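Local coordinates for VAO-type flavoprotein oxidase VAO615 (Myceliophthora thermophila, PDB 6F72) that probably acts as a secreted oxidoreductase of unknown substrate whose bicovalently bound FAD, once reduced, reacts rapidly with molecular oxygen, at residues Q101-Y106 and A520-A525; H157-K162 and P411-R416; G480-D485 and E489-R494. All blocks are in the same frame, centred on the assembly; numbering follows the deposited sequence.

How the contacts relate
From the N terminus, helix 101-104 comes first, and contact 1 joins it to residues 520-525 in the loop between helices 488-508 and 527-532, closing a loop of more than 400 residues. Both other contacts nest inside it. Contact 2 ties the FAD-linked loop 157-162 to the start of strand 412-419, and it closes before contact 3 opens. Contact 3 is local, folding the loop after strand 472-480 back onto helix 488-508. The three touch one another: Phe-103 packs on Leu-160 and Gly-161, Tyr-106 and Asn-102 lie against Trp-482, and Phe-412 pairs with Gly-480 in the edge of the seven-stranded antiparallel sheet.

Contact 1. Residues Q101-Y106 and A520-A525; sequences QNFQNY and ANHLYA. With NAG (2-acetamido-2-deoxy-beta-D-glucopyranose), chain C.
Asn-102 ND2 and His-522 NE2 both hydrogen-bond to one carboxylate oxygen, OD2 of Asp-495 in helix 488-508. The two nitrogens stand 3.9 Å apart, Asn-102 ND2 to His-522 NE2, without bonding to each other; the acid joins them, and its charge would probably favour a proton on this edge of the imidazole. His-522 CG sits between its backbone N and carbonyl carbon (chi1 69°), which turns one face of the ring to Phe-103. Phe-103 points the CZ edge of its ring at that face, with CZ 3.5 Å from His-522 ND1. The stack is T-shaped, with centroids 4.8 Å apart and planes at 71°. Leu-523 CG lies against the opposite face, toward the rim. The loop carrying His-522 is shaped by an Asx turn, in which Leu-523 N donates to Asn-521 OD1 (2.8 Å), within a type I turn from Asn-521 to Tyr-524. On the sugar side, Asn-105, just past the helix end, carries the N-linked glycan through ND2, and the acetamido methyl, NAG C8, lies 3.3 Å from Asn-102 OD1. Helix 101-104 here meets the loop before helix 527-532, with helix 488-508 supplying the shared acid and Phe-412 of strand 412-419 touching Asn-102.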
loop_
_atom_site.group_PDB
_atom_site.type_symbol
_atom_site.label_atom_id
_atom_site.label_comp_id
_atom_site.label_asym_id
_atom_site.label_seq_id
_atom_site.Cartn_x
_atom_site.Cartn_y
_atom_site.Cartn_z
ATOM N N GLN A 101 -4.739 12.511 4.998
ATOM C CA GLN A 101 -5.097 13.879 5.383
ATOM C C GLN A 101 -5.408 14.714 4.144
ATOM O O GLN A 101 -6.232 15.624 4.199
ATOM C CB GLN A 101 -3.983 14.562 6.194
ATOM C CG GLN A 101 -3.420 13.789 7.386
ATOM C CD GLN A 101 -2.251 12.885 7.018
ATOM O OE1 GLN A 101 -2.131 12.446 5.878
ATOM N NE2 GLN A 101 -1.392 12.592 7.992
ATOM N N ASN A 102 -4.761 14.387 3.021
ATOM C CA ASN A 102 -5.002 15.108 1.778
ATOM C C ASN A 102 -6.391 14.832 1.203
ATOM O O ASN A 102 -7.022 15.735 0.660
ATOM C CB ASN A 102 -3.899 14.820 0.752
ATOM C CG ASN A 102 -4.008 15.685 -0.501
ATOM O OD1 ASN A 102 -4.418 16.840 -0.460
ATOM N ND2 ASN A 102 -3.598 15.120 -1.629
ATOM N N PHE A 103 -6.848 13.584 1.316
ATOM C CA PHE A 103 -8.168 13.221 0.821
ATOM C C PHE A 103 -9.291 13.549 1.828
ATOM O O PHE A 103 -10.403 13.803 1.398
ATOM C CB PHE A 103 -8.210 11.775 0.259
ATOM C CG PHE A 103 -7.468 11.637 -1.042
ATOM C CD1 PHE A 103 -8.071 12.014 -2.251
ATOM C CD2 PHE A 103 -6.138 11.221 -1.058
ATOM C CE1 PHE A 103 -7.370 11.941 -3.445
ATOM C CE2 PHE A 103 -5.428 11.149 -2.251
ATOM C CZ PHE A 103 -6.046 11.509 -3.444
ATOM N N GLN A 104 -8.982 13.544 3.132
ATOM C CA GLN A 104 -9.844 14.164 4.157
ATOM C C GLN A 104 -10.150 15.591 3.703
ATOM O O GLN A 104 -11.304 16.010 3.730
ATOM C CB GLN A 104 -9.177 14.186 5.534
ATOM C CG GLN A 104 -9.102 12.822 6.194
ATOM C CD GLN A 104 -8.044 12.740 7.278
ATOM O OE1 GLN A 104 -7.536 13.754 7.743
ATOM N NE2 GLN A 104 -7.713 11.515 7.690
ATOM N N ASN A 105 -9.114 16.293 3.226
ATOM C CA ASN A 105 -9.253 17.596 2.568
ATOM C C ASN A 105 -10.040 18.630 3.410
ATOM O O ASN A 105 -10.848 19.401 2.884
ATOM C CB ASN A 105 -9.872 17.435 1.168
ATOM C CG ASN A 105 -9.529 18.581 0.248
ATOM O OD1 ASN A 105 -8.555 19.287 0.472
ATOM N ND2 ASN A 105 -10.320 18.759 -0.797
ATOM N N TYR A 106 -9.799 18.597 4.720
ATOM C CA TYR A 106 -10.380 19.532 5.699
ATOM C C TYR A 106 -11.912 19.462 5.859
ATOM O O TYR A 106 -12.497 20.338 6.502
ATOM C CB TYR A 106 -9.944 20.984 5.401
ATOM C CG TYR A 106 -8.442 21.188 5.239
ATOM C CD1 TYR A 106 -7.638 21.467 6.354
ATOM C CD2 TYR A 106 -7.828 21.124 3.976
ATOM C CE1 TYR A 106 -6.266 21.666 6.222
ATOM C CE2 TYR A 106 -6.452 21.325 3.836
ATOM C CZ TYR A 106 -5.681 21.601 4.962
ATOM O OH TYR A 106 -4.328 21.813 4.870
ATOM N N ALA A 520 2.360 6.225 -5.002
ATOM C CA ALA A 520 2.502 7.325 -5.952
ATOM C C ALA A 520 1.531 8.452 -5.596
ATOM O O ALA A 520 0.692 8.294 -4.704
ATOM C CB ALA A 520 2.234 6.840 -7.358
ATOM N N ASN A 521 1.669 9.583 -6.292
ATOM C CA ASN A 521 0.741 10.682 -6.187
ATOM C C ASN A 521 -0.389 10.519 -7.197
ATOM O O ASN A 521 -0.139 10.162 -8.336
ATOM C CB ASN A 521 1.484 11.999 -6.434
ATOM C CG ASN A 521 0.646 13.208 -6.073
ATOM O OD1 ASN A 521 -0.231 13.620 -6.834
ATOM N ND2 ASN A 521 0.911 13.781 -4.916
ATOM N N HIS A 522 -1.624 10.807 -6.772
ATOM C CA HIS A 522 -2.819 10.746 -7.640
ATOM C C HIS A 522 -2.846 11.702 -8.838
ATOM O O HIS A 522 -3.651 11.513 -9.760
ATOM C CB HIS A 522 -4.075 10.999 -6.812
ATOM C CG HIS A 522 -4.183 12.404 -6.304
ATOM N ND1 HIS A 522 -5.336 13.154 -6.428
ATOM C CD2 HIS A 522 -3.282 13.196 -5.671
ATOM C CE1 HIS A 522 -5.143 14.340 -5.876
ATOM N NE2 HIS A 522 -3.908 14.388 -5.409
ATOM N N LEU A 523 -2.022 12.752 -8.799
ATOM C CA LEU A 523 -1.940 13.716 -9.901
ATOM C C LEU A 523 -0.807 13.413 -10.891
ATOM O O LEU A 523 -0.719 14.060 -11.951
ATOM C CB LEU A 523 -1.815 15.143 -9.378
ATOM C CG LEU A 523 -2.869 15.693 -8.410
ATOM C CD1 LEU A 523 -2.310 16.966 -7.776
ATOM C CD2 LEU A 523 -4.224 15.941 -9.076
ATOM N N TYR A 524 0.038 12.425 -10.558
ATOM C CA TYR A 524 1.176 12.009 -11.413
ATOM C C TYR A 524 0.715 11.663 -12.825
ATOM O O TYR A 524 -0.106 10.767 -13.024
ATOM C CB TYR A 524 1.922 10.841 -10.754
ATOM C CG TYR A 524 3.004 10.185 -11.588
ATOM C CD1 TYR A 524 4.075 10.925 -12.097
ATOM C CD2 TYR A 524 2.973 8.803 -11.846
ATOM C CE1 TYR A 524 5.064 10.312 -12.859
ATOM C CE2 TYR A 524 3.972 8.189 -12.591
ATOM C CZ TYR A 524 5.008 8.949 -13.093
ATOM O OH TYR A 524 6.008 8.358 -13.849
ATOM N N ALA A 525 1.243 12.390 -13.797
ATOM C CA ALA A 525 0.697 12.403 -15.147
ATOM C C ALA A 525 0.975 11.128 -15.951
ATOM O O ALA A 525 0.120 10.720 -16.740
ATOM C CB ALA A 525 1.193 13.631 -15.905
HETATM C C1 NAG C . -10.082 19.784 -1.777
HETATM C C2 NAG C . -9.701 18.905 -2.991
HETATM C C3 NAG C . -9.594 19.745 -4.261
HETATM C C4 NAG C . -10.839 20.611 -4.512
HETATM C C5 NAG C . -11.261 21.340 -3.230
HETATM C C6 NAG C . -12.636 21.982 -3.365
HETATM C C7 NAG C . -8.391 16.827 -2.666
HETATM C C8 NAG C . -7.011 16.278 -2.482
HETATM N N2 NAG C . -8.459 18.160 -2.798
HETATM O O3 NAG C . -9.372 18.871 -5.375
HETATM O O4 NAG C . -10.552 21.627 -5.482
HETATM O O5 NAG C . -11.294 20.474 -2.088
HETATM O O6 NAG C . -12.696 23.045 -2.407
HETATM O O7 NAG C . -9.358 16.078 -2.698
#

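Contact 2. Residues H157-K162 and P411-R416; sequences HDYLGK and PFTNSR. With FAD (flavin-adenine dinucleotide), chain E.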
loop_
_atom_site.group_PDB
_atom_site.type_symbol
_atom_site.label_atom_id
_atom_site.label_comp_id
_atom_site.label_asym_id
_atom_site.label_seq_id
_atom_site.Cartn_x
_atom_site.Cartn_y
_atom_site.Cartn_z
ATOM N N HIS A 157 -5.842 2.866 3.662
ATOM C CA HIS A 157 -4.438 3.232 3.538
ATOM C C HIS A 157 -4.073 3.924 2.241
ATOM O O HIS A 157 -3.005 4.519 2.185
ATOM C CB HIS A 157 -3.550 2.013 3.635
ATOM C CG HIS A 157 -2.815 1.896 4.925
ATOM N ND1 HIS A 157 -1.621 2.557 5.188
ATOM C CD2 HIS A 157 -3.091 1.136 6.013
ATOM C CE1 HIS A 157 -1.234 2.215 6.409
ATOM N NE2 HIS A 157 -2.092 1.348 6.917
ATOM N N ASP A 158 -4.931 3.865 1.220
ATOM C CA ASP A 158 -4.509 4.255 -0.137
ATOM C C ASP A 158 -3.989 5.676 -0.292
ATOM O O ASP A 158 -4.726 6.638 -0.073
ATOM C CB ASP A 158 -5.558 4.005 -1.212
ATOM C CG ASP A 158 -4.935 3.969 -2.609
ATOM O OD1 ASP A 158 -4.341 2.926 -2.989
ATOM O OD2 ASP A 158 -5.029 5.005 -3.303
ATOM N N TYR A 159 -2.733 5.781 -0.737
ATOM C CA TYR A 159 -2.078 7.071 -0.911
ATOM C C TYR A 159 -2.691 7.904 -2.028
ATOM O O TYR A 159 -2.493 9.110 -2.059
ATOM C CB TYR A 159 -0.564 6.908 -1.118
ATOM C CG TYR A 159 0.173 6.399 0.099
ATOM C CD1 TYR A 159 0.258 7.167 1.263
ATOM C CD2 TYR A 159 0.796 5.149 0.090
ATOM C CE1 TYR A 159 0.931 6.698 2.391
ATOM C CE2 TYR A 159 1.477 4.673 1.208
ATOM C CZ TYR A 159 1.537 5.450 2.358
ATOM O OH TYR A 159 2.214 4.997 3.474
ATOM N N LEU A 160 -3.434 7.268 -2.928
ATOM C CA LEU A 160 -3.961 7.928 -4.117
ATOM C C LEU A 160 -5.461 8.184 -4.003
ATOM O O LEU A 160 -6.102 8.614 -4.962
ATOM C CB LEU A 160 -3.600 7.134 -5.407
ATOM C CG LEU A 160 -2.142 6.836 -5.844
ATOM C CD1 LEU A 160 -1.476 5.672 -5.113
ATOM C CD2 LEU A 160 -2.054 6.577 -7.344
ATOM N N GLY A 161 -6.023 7.953 -2.813
ATOM C CA GLY A 161 -7.453 8.157 -2.593
ATOM C C GLY A 161 -8.362 7.135 -3.267
ATOM O O GLY A 161 -9.589 7.337 -3.348
ATOM N N LYS A 162 -7.779 6.022 -3.713
ATOM C CA LYS A 162 -8.507 5.014 -4.495
ATOM C C LYS A 162 -9.609 4.268 -3.699
ATOM O O LYS A 162 -10.450 3.576 -4.288
ATOM C CB LYS A 162 -7.519 4.062 -5.189
ATOM C CG LYS A 162 -6.585 4.776 -6.181
ATOM C CD LYS A 162 -5.325 3.974 -6.510
ATOM C CE LYS A 162 -5.629 2.605 -7.139
ATOM N NZ LYS A 162 -4.396 1.772 -7.212
ATOM N N PRO A 411 0.917 11.674 3.287
ATOM C CA PRO A 411 -0.050 11.671 2.171
ATOM C C PRO A 411 0.505 12.062 0.794
ATOM O O PRO A 411 -0.250 12.086 -0.199
ATOM C CB PRO A 411 -1.073 12.716 2.614
ATOM C CG PRO A 411 -0.280 13.672 3.437
ATOM C CD PRO A 411 0.714 12.833 4.180
ATOM N N PHE A 412 1.790 12.405 0.751
ATOM C CA PHE A 412 2.479 12.747 -0.492
ATOM C C PHE A 412 3.615 11.742 -0.739
ATOM O O PHE A 412 4.794 12.120 -0.828
ATOM C CB PHE A 412 2.988 14.203 -0.475
ATOM C CG PHE A 412 1.970 15.202 0.021
ATOM C CD1 PHE A 412 0.859 15.552 -0.759
ATOM C CD2 PHE A 412 2.109 15.786 1.281
ATOM C CE1 PHE A 412 -0.081 16.467 -0.290
ATOM C CE2 PHE A 412 1.173 16.699 1.751
ATOM C CZ PHE A 412 0.084 17.048 0.962
ATOM N N THR A 413 3.234 10.465 -0.847
ATOM C CA THR A 413 4.174 9.370 -1.026
ATOM C C THR A 413 4.412 9.178 -2.519
ATOM O O THR A 413 3.470 9.095 -3.311
ATOM C CB THR A 413 3.680 8.057 -0.348
ATOM O OG1 THR A 413 3.701 8.208 1.079
ATOM C CG2 THR A 413 4.558 6.861 -0.709
ATOM N N ASN A 414 5.684 9.166 -2.897
ATOM C CA ASN A 414 6.093 8.839 -4.271
ATOM C C ASN A 414 7.022 7.647 -4.218
ATOM O O ASN A 414 7.425 7.236 -3.128
ATOM C CB ASN A 414 6.765 10.055 -4.901
ATOM C CG ASN A 414 5.941 11.314 -4.719
ATOM O OD1 ASN A 414 4.964 11.549 -5.433
ATOM N ND2 ASN A 414 6.317 12.122 -3.732
ATOM N N SER A 415 7.355 7.078 -5.381
ATOM C CA SER A 415 8.221 5.914 -5.421
ATOM C C SER A 415 8.966 5.746 -6.728
ATOM O O SER A 415 8.526 6.165 -7.813
ATOM C CB SER A 415 7.430 4.616 -5.144
ATOM O OG SER A 415 6.433 4.430 -6.135
ATOM N N ARG A 416 10.100 5.087 -6.611
ATOM C CA ARG A 416 10.751 4.560 -7.778
ATOM C C ARG A 416 11.229 3.159 -7.452
ATOM O O ARG A 416 11.792 2.928 -6.374
ATOM C CB ARG A 416 11.894 5.494 -8.207
ATOM C CG ARG A 416 12.342 5.303 -9.648
ATOM C CD ARG A 416 11.331 5.815 -10.667
ATOM N NE ARG A 416 11.885 5.634 -11.995
ATOM C CZ ARG A 416 11.204 5.613 -13.137
ATOM N NH1 ARG A 416 9.883 5.749 -13.154
ATOM N NH2 ARG A 416 11.877 5.436 -14.282
HETATM P PA FAD E . -7.253 0.418 0.852
HETATM O O1A FAD E . -7.076 1.906 0.688
HETATM O O2A FAD E . -8.442 -0.027 1.657
HETATM O O5B FAD E . -7.300 -0.244 -0.611
HETATM C C5B FAD E . -6.402 0.149 -1.649
HETATM C C4B FAD E . -6.992 -0.121 -3.029
HETATM O O4B FAD E . -7.331 -1.505 -3.144
HETATM C C3B FAD E . -8.263 0.649 -3.333
HETATM O O3B FAD E . -8.229 0.969 -4.730
HETATM C C2B FAD E . -9.388 -0.337 -3.068
HETATM O O2B FAD E . -10.527 -0.082 -3.893
HETATM C C1B FAD E . -8.735 -1.666 -3.408
HETATM N N9A FAD E . -9.211 -2.815 -2.602
HETATM C C8A FAD E . -8.848 -3.090 -1.331
HETATM N N7A FAD E . -9.432 -4.237 -0.903
HETATM C C5A FAD E . -10.172 -4.712 -1.917
HETATM C C6A FAD E . -11.045 -5.888 -2.132
HETATM N N6A FAD E . -11.230 -6.776 -1.130
HETATM N N1A FAD E . -11.647 -6.026 -3.335
HETATM C C2A FAD E . -11.471 -5.137 -4.337
HETATM N N3A FAD E . -10.680 -4.042 -4.211
HETATM C C4A FAD E . -10.019 -3.781 -3.045
HETATM N N1 FAD E . 3.171 -1.203 0.434
HETATM C C2 FAD E . 4.225 -2.039 0.257
HETATM O O2 FAD E . 4.345 -2.642 -0.835
HETATM N N3 FAD E . 5.147 -2.236 1.225
HETATM C C4 FAD E . 5.112 -1.626 2.420
HETATM O O4 FAD E . 5.992 -1.838 3.286
HETATM C C4X FAD E . 3.984 -0.707 2.691
HETATM N N5 FAD E . 3.863 -0.063 3.871
HETATM C C5X FAD E . 2.825 0.788 4.116
HETATM C C6 FAD E . 2.716 1.448 5.359
HETATM C C7 FAD E . 1.628 2.321 5.585
HETATM C C7M FAD E . 1.533 3.027 6.925
HETATM C C8 FAD E . 0.587 2.535 4.515
HETATM C C8M FAD E . -0.670 3.374 4.694
HETATM C C9 FAD E . 0.715 1.872 3.298
HETATM C C9A FAD E . 1.788 1.011 3.053
HETATM N N10 FAD E . 1.892 0.329 1.817
HETATM C C10 FAD E . 2.993 -0.526 1.598
HETATM C "C1'" FAD E . 0.915 0.580 0.760
HETATM C "C2'" FAD E . -0.122 -0.463 0.469
HETATM O "O2'" FAD E . 0.521 -1.532 -0.221
HETATM C "C3'" FAD E . -1.140 0.226 -0.433
HETATM O "O3'" FAD E . -1.544 1.497 0.121
HETATM C "C4'" FAD E . -2.359 -0.654 -0.663
HETATM O "O4'" FAD E . -3.169 -0.082 -1.692
HETATM C "C5'" FAD E . -3.147 -0.881 0.628
HETATM O "O5'" FAD E . -4.336 -1.617 0.385
HETATM P P FAD E . -5.463 -1.698 1.527
HETATM O O1P FAD E . -4.806 -2.060 2.828
HETATM O O2P FAD E . -6.574 -2.533 0.934
HETATM O O3P FAD E . -5.955 -0.161 1.600
HETATM O O HOH W 1 -2.550 10.696 0.172
#
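With CG swung opposite its own carbonyl carbon (chi1 -68°), Tyr-159 turns its ring toward Thr-413, whose OG1 is likewise placed beside the backbone N (chi1 -68°). Thr-413 meets one face of the phenol: CB stands 3.9 Å from the Tyr-159 ring centroid, a CH-pi contact almost on the ring normal, while OG1 lies toward the rim, 3.4 Å from Tyr-159 CE1. That hydroxyl is bonded to Phe-410 O. A water bridges the backbones by donating to both Tyr-159 O and Pro-411 O. Loop 157-162 belongs to the FAD-binding PCMH-type domain and carries one of the two covalent flavin links, His-157 ND1 to FAD C8M, the other being made by Cys-222. Asp-158 N donates to FAD O1A of the pyrophosphate at 3.0 Å, and Tyr-159 OH sits over the face of the flavin's dimethylbenzene ring, 3.1 Å from FAD C8. Replacing Tyr-159 with an alanine would probably open a gap between Thr-413 and the dimethylbenzene end of the flavin, leaving both without their shared packing partner. A type I turn from Asp-158 to Gly-161 shapes the loop, its Asp-158 OD2 drawing in Leu-160 N (2.8 Å) and Lys-162 N (3.0 Å) from opposite faces of the carboxylate plane.

Contact 3. Residues G480-D485 and E489-R494; sequences GSWDWD and EEMAAR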
loop_
_atom_site.group_PDB
_atom_site.type_symbol
_atom_site.label_atom_id
_atom_site.label_comp_id
_atom_site.label_asym_id
_atom_site.label_seq_id
_atom_site.Cartn_x
_atom_site.Cartn_y
_atom_site.Cartn_z
ATOM N N GLY A 480 6.152 12.988 1.482
ATOM C CA GLY A 480 5.872 14.301 2.055
ATOM C C GLY A 480 4.881 14.207 3.187
ATOM O O GLY A 480 3.784 13.630 3.040
ATOM N N SER A 481 5.279 14.766 4.326
ATOM C CA SER A 481 4.414 14.854 5.500
ATOM C C SER A 481 3.319 15.886 5.297
ATOM O O SER A 481 3.445 16.790 4.469
ATOM C CB SER A 481 5.239 15.160 6.747
ATOM O OG SER A 481 6.136 16.221 6.489
ATOM N N TRP A 482 2.224 15.710 6.026
ATOM C CA TRP A 482 1.172 16.720 6.111
ATOM C C TRP A 482 1.526 17.702 7.230
ATOM O O TRP A 482 2.242 17.350 8.175
ATOM C CB TRP A 482 -0.152 16.038 6.393
ATOM C CG TRP A 482 -1.337 16.915 6.382
ATOM C CD1 TRP A 482 -1.935 17.488 7.468
ATOM C CD2 TRP A 482 -2.105 17.315 5.238
ATOM N NE1 TRP A 482 -3.017 18.216 7.073
ATOM C CE2 TRP A 482 -3.157 18.130 5.715
ATOM C CE3 TRP A 482 -2.009 17.068 3.860
ATOM C CZ2 TRP A 482 -4.118 18.701 4.865
ATOM C CZ3 TRP A 482 -2.968 17.637 3.009
ATOM C CH2 TRP A 482 -4.011 18.447 3.522
ATOM N N ASP A 483 1.047 18.936 7.112
ATOM C CA ASP A 483 1.332 19.958 8.108
ATOM C C ASP A 483 0.038 20.669 8.470
ATOM O O ASP A 483 -0.508 21.451 7.676
ATOM C CB ASP A 483 2.407 20.937 7.602
ATOM C CG ASP A 483 2.832 21.962 8.652
ATOM O OD1 ASP A 483 2.310 21.979 9.801
ATOM O OD2 ASP A 483 3.704 22.774 8.303
ATOM N N TRP A 484 -0.437 20.382 9.683
ATOM C CA TRP A 484 -1.681 20.949 10.184
ATOM C C TRP A 484 -1.628 22.462 10.501
ATOM O O TRP A 484 -2.680 23.092 10.640
ATOM C CB TRP A 484 -2.186 20.138 11.379
ATOM C CG TRP A 484 -2.754 18.801 10.964
ATOM C CD1 TRP A 484 -2.244 17.570 11.256
ATOM C CD2 TRP A 484 -3.931 18.575 10.173
ATOM N NE1 TRP A 484 -3.038 16.582 10.709
ATOM C CE2 TRP A 484 -4.077 17.168 10.033
ATOM C CE3 TRP A 484 -4.890 19.421 9.583
ATOM C CZ2 TRP A 484 -5.139 16.586 9.324
ATOM C CZ3 TRP A 484 -5.947 18.848 8.878
ATOM C CH2 TRP A 484 -6.057 17.431 8.744
ATOM N N ASP A 485 -0.422 23.029 10.602
ATOM C CA ASP A 485 -0.236 24.491 10.754
ATOM C C ASP A 485 -0.220 25.255 9.436
ATOM O O ASP A 485 -0.359 26.489 9.426
ATOM C CB ASP A 485 1.078 24.796 11.462
ATOM C CG ASP A 485 1.121 24.292 12.872
ATOM O OD1 ASP A 485 0.065 24.060 13.488
ATOM O OD2 ASP A 485 2.239 24.137 13.390
ATOM N N GLU A 489 -3.950 25.750 0.859
ATOM C CA GLU A 489 -3.290 26.121 -0.388
ATOM C C GLU A 489 -1.844 25.607 -0.420
ATOM O O GLU A 489 -1.378 25.146 -1.465
ATOM C CB GLU A 489 -3.370 27.636 -0.593
ATOM C CG GLU A 489 -4.797 28.170 -0.760
ATOM C CD GLU A 489 -5.588 28.351 0.556
ATOM O OE1 GLU A 489 -4.994 28.589 1.643
ATOM O OE2 GLU A 489 -6.838 28.251 0.497
ATOM N N GLU A 490 -1.170 25.647 0.735
ATOM C CA GLU A 490 0.178 25.080 0.911
ATOM C C GLU A 490 0.241 23.546 0.788
ATOM O O GLU A 490 1.203 23.000 0.224
ATOM C CB GLU A 490 0.807 25.544 2.225
ATOM C CG GLU A 490 1.182 27.018 2.184
ATOM C CD GLU A 490 1.734 27.563 3.490
ATOM O OE1 GLU A 490 1.173 27.306 4.579
ATOM O OE2 GLU A 490 2.733 28.294 3.409
ATOM N N MET A 491 -0.769 22.849 1.317
ATOM C CA MET A 491 -0.843 21.405 1.133
ATOM C C MET A 491 -1.162 21.035 -0.304
ATOM O O MET A 491 -0.638 20.033 -0.811
ATOM C CB MET A 491 -1.817 20.758 2.115
ATOM C CG MET A 491 -1.327 20.742 3.555
ATOM S SD MET A 491 0.300 20.032 3.890
ATOM C CE MET A 491 1.422 21.425 3.655
ATOM N N ALA A 492 -2.006 21.846 -0.950
ATOM C CA ALA A 492 -2.361 21.660 -2.357
ATOM C C ALA A 492 -1.129 21.860 -3.244
ATOM O O ALA A 492 -0.939 21.132 -4.227
ATOM C CB ALA A 492 -3.490 22.592 -2.776
ATOM N N ALA A 493 -0.295 22.826 -2.862
ATOM C CA ALA A 493 0.964 23.092 -3.539
ATOM C C ALA A 493 1.963 21.966 -3.311
ATOM O O ALA A 493 2.690 21.610 -4.238
ATOM C CB ALA A 493 1.545 24.436 -3.108
ATOM N N ARG A 494 1.993 21.397 -2.101
ATOM C CA ARG A 494 2.842 20.228 -1.809
ATOM C C ARG A 494 2.432 18.986 -2.647
ATOM O O ARG A 494 3.291 18.231 -3.181
ATOM C CB ARG A 494 2.859 19.929 -0.307
ATOM C CG ARG A 494 3.934 18.932 0.113
ATOM C CD ARG A 494 4.076 18.839 1.624
ATOM N NE ARG A 494 4.818 19.968 2.169
ATOM C CZ ARG A 494 5.008 20.210 3.467
ATOM N NH1 ARG A 494 4.531 19.390 4.404
ATOM N NH2 ARG A 494 5.705 21.279 3.830
HETATM O O HOH W 2 5.378 19.186 7.172
#
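Arg-494 NH1 donates to the backbone oxygen Ser-481 O at 2.8 Å, a direct hydrogen bond from helix to loop. The acceptor lies close to the guanidinium plane, whereas the donor approaches from above the carbonyl plane, 43° out of it. A water accepts from Arg-494 NH1 at 2.9 Å and also hydrogen-bonds Ser-481 OG, giving this nitrogen a second partner. The Arg-494 chain, extended through its first two torsions, bends at chi3 (-78°), which brings the guanidinium over to the loop. A weak bond follows, from Asp-483 N to Met-491 SD at 3.5 Å. The loop connects strand 472-480, next to the edge strand of the seven-stranded antiparallel sheet, to helix 488-508 and folds back along the first turns of that helix, while an Asx turn, Asp-485 N to Asp-483 OD1, shapes it on the way. Met-491 forms the apolar centre. Its CG sits 3.4 Å above the six-membered ring of Trp-482, measured to the centroid, and SD also lies over that face at 4.0 Å from the same centroid, a Met-aromatic contact; CB touches Trp-482 CZ3 at 3.4 Å. Bends at chi2 and chi3 then carry the methyl CE back over one face of the Arg-494 guanidinium. Farther out, Trp-482 NE1 lies over the centre of the Trp-484 ring, and Tyr-106 meets both Trp-482 and Met-491.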